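PDB 4WXJ: glutamate receptor IIB from Drosophila melanogaster, which probably acts as a subunit of a glutamate-gated ion channel in the postsynaptic membrane of muscle, and is represented here by its glutamate-binding domain. Local coordinates for residues I120-K124 with V188-G193. Numbering follows the deposited sequence.
Sequences ILSYK and VKLSKG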
loop_
_atom_site.group_PDB
_atom_site.type_symbol
_atom_site.label_atom_id
_atom_site.label_comp_id
_atom_site.label_asym_id
_atom_site.label_seq_id
_atom_site.Cartn_x
_atom_site.Cartn_y
_atom_site.Cartn_z
ATOM N N ILE A 120 -11.778 5.904 -5.463
ATOM C CA ILE A 120 -11.835 5.489 -6.859
ATOM C C ILE A 120 -11.004 6.409 -7.750
ATOM O O ILE A 120 -11.271 7.607 -7.832
ATOM C CB ILE A 120 -13.290 5.476 -7.372
ATOM C CG1 ILE A 120 -14.177 4.613 -6.469
ATOM C CG2 ILE A 120 -13.347 4.964 -8.810
ATOM C CD1 ILE A 120 -15.659 4.853 -6.665
ATOM N N LEU A 121 -10.000 5.843 -8.415
ATOM C CA LEU A 121 -9.226 6.578 -9.410
ATOM C C LEU A 121 -9.865 6.383 -10.776
ATOM O O LEU A 121 -10.079 5.248 -11.212
ATOM C CB LEU A 121 -7.767 6.114 -9.433
ATOM C CG LEU A 121 -6.876 6.791 -10.482
ATOM C CD1 LEU A 121 -6.732 8.275 -10.196
ATOM C CD2 LEU A 121 -5.513 6.123 -10.546
ATOM N N SER A 122 -10.164 7.490 -11.448
ATOM C CA SER A 122 -10.866 7.443 -12.724
ATOM C C SER A 122 -10.281 8.413 -13.745
ATOM O O SER A 122 -9.598 9.375 -13.395
ATOM C CB SER A 122 -12.348 7.754 -12.520
ATOM O OG SER A 122 -13.035 7.762 -13.759
ATOM N N TYR A 123 -10.559 8.136 -15.014
ATOM C CA TYR A 123 -10.242 9.056 -16.093
ATOM C C TYR A 123 -11.261 10.186 -16.056
ATOM O O TYR A 123 -12.441 9.946 -15.801
ATOM C CB TYR A 123 -10.273 8.335 -17.443
ATOM C CG TYR A 123 -9.516 9.033 -18.549
ATOM C CD1 TYR A 123 -8.173 8.763 -18.773
ATOM C CD2 TYR A 123 -10.145 9.953 -19.377
ATOM C CE1 TYR A 123 -7.475 9.394 -19.785
ATOM C CE2 TYR A 123 -9.456 10.590 -20.392
ATOM C CZ TYR A 123 -8.121 10.305 -20.592
ATOM O OH TYR A 123 -7.430 10.937 -21.601
ATOM N N LYS A 124 -10.810 11.413 -16.292
ATOM C CA LYS A 124 -11.708 12.561 -16.291
ATOM C C LYS A 124 -12.762 12.441 -17.388
ATOM O O LYS A 124 -12.521 11.831 -18.430
ATOM C CB LYS A 124 -10.916 13.860 -16.460
ATOM C CG LYS A 124 -10.253 14.342 -15.182
ATOM C CD LYS A 124 -9.472 15.625 -15.404
ATOM C CE LYS A 124 -9.039 16.239 -14.084
ATOM N NZ LYS A 124 -7.935 17.224 -14.255
ATOM N N VAL A 188 -5.927 2.810 -16.125
ATOM C CA VAL A 188 -6.946 3.854 -16.154
ATOM C C VAL A 188 -6.632 4.862 -17.257
ATOM O O VAL A 188 -7.525 5.305 -17.982
ATOM C CB VAL A 188 -7.051 4.592 -14.801
ATOM C CG1 VAL A 188 -8.015 5.775 -14.899
ATOM C CG2 VAL A 188 -7.510 3.639 -13.712
ATOM N N LYS A 189 -5.358 5.223 -17.375
ATOM C CA LYS A 189 -4.919 6.174 -18.390
ATOM C C LYS A 189 -5.138 5.620 -19.797
ATOM O O LYS A 189 -5.694 6.298 -20.660
ATOM C CB LYS A 189 -3.442 6.529 -18.177
ATOM C CG LYS A 189 -3.199 7.399 -16.950
ATOM C CD LYS A 189 -1.802 7.217 -16.368
ATOM C CE LYS A 189 -0.732 7.880 -17.215
ATOM N NZ LYS A 189 0.609 7.780 -16.567
ATOM N N LEU A 190 -4.712 4.381 -20.016
ATOM C CA LEU A 190 -4.825 3.749 -21.328
ATOM C C LEU A 190 -6.275 3.484 -21.730
ATOM O O LEU A 190 -6.592 3.416 -22.917
ATOM C CB LEU A 190 -4.045 2.433 -21.345
ATOM C CG LEU A 190 -2.521 2.537 -21.242
ATOM C CD1 LEU A 190 -1.914 1.173 -20.947
ATOM C CD2 LEU A 190 -1.934 3.116 -22.520
ATOM N N SER A 191 -7.149 3.334 -20.740
ATOM C CA SER A 191 -8.527 2.920 -20.981
ATOM C C SER A 191 -9.451 4.082 -21.346
ATOM O O SER A 191 -10.584 3.866 -21.776
ATOM C CB SER A 191 -9.068 2.192 -19.750
ATOM O OG SER A 191 -8.417 0.944 -19.580
ATOM N N LYS A 192 -8.971 5.309 -21.163
ATOM C CA LYS A 192 -9.701 6.502 -21.595
ATOM C C LYS A 192 -11.077 6.656 -20.935
ATOM O O LYS A 192 -11.904 7.450 -21.390
ATOM C CB LYS A 192 -9.857 6.489 -23.122
ATOM C CG LYS A 192 -8.944 7.457 -23.852
ATOM C CD LYS A 192 -7.480 7.105 -23.657
ATOM C CE LYS A 192 -6.606 7.826 -24.668
ATOM N NZ LYS A 192 -5.159 7.696 -24.354
ATOM N N GLY A 193 -11.318 5.907 -19.860
ATOM C CA GLY A 193 -12.541 6.043 -19.083
ATOM C C GLY A 193 -13.418 4.802 -19.045
ATOM O O GLY A 193 -14.550 4.855 -18.560
#
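The backbone O of Tyr123 is gripped by two hydroxyls, one from Ser122 OG at 3.0 Å, tilted 31° from the carbonyl plane, and one from Thr126 OG1. The two hydroxyls also lie within hydrogen-bonding distance of each other, so these bonds must share protons or alternate; they tie the end of strand 108-123 to the turn that follows. From there the Tyr123 side chain reaches over to the end of helix 181-191. With CG anti to the backbone N (chi1 -160°), one face of its ring is covered by Lys192, whose CA sits 3.9 Å from the ring centroid and only 8° off the normal, a CH-pi contact. Lys192 is the first residue to leave the helix, and its positive phi turns the chain there. Next comes Gly193, whose N lies 3.6 Å from Tyr123 CB; its backbone angles are ones at which a CB would run into Lys192 O. Val188 O and Lys189 O approach the ring obliquely, near CD1 (3.6 Å) and CE1. Val188 fills the inner side: its CG1 presses on the strand backbone, 3.5 Å from Tyr123 N, while CG2 faces Leu121 O at 3.9 Å and meets Leu121 CD2 in a loose apolar contact. Phe197 and Tyr195, from strand 195-200, pack on Val188 too. With an alanine at Tyr123, Lys192 CA has no aromatic face to lie on, and a gap would probably open beside the helix end. The contact joins strand to helix C-terminus in one lobe of the two-lobed, periplasmic-binding-protein-like domain, the lobe carrying Thr150 and Glu200 of the glutamate site. No hydrogen bond spans the two segments, so they probably hold together mainly by close apolar fit, helped by the CH-pi contact.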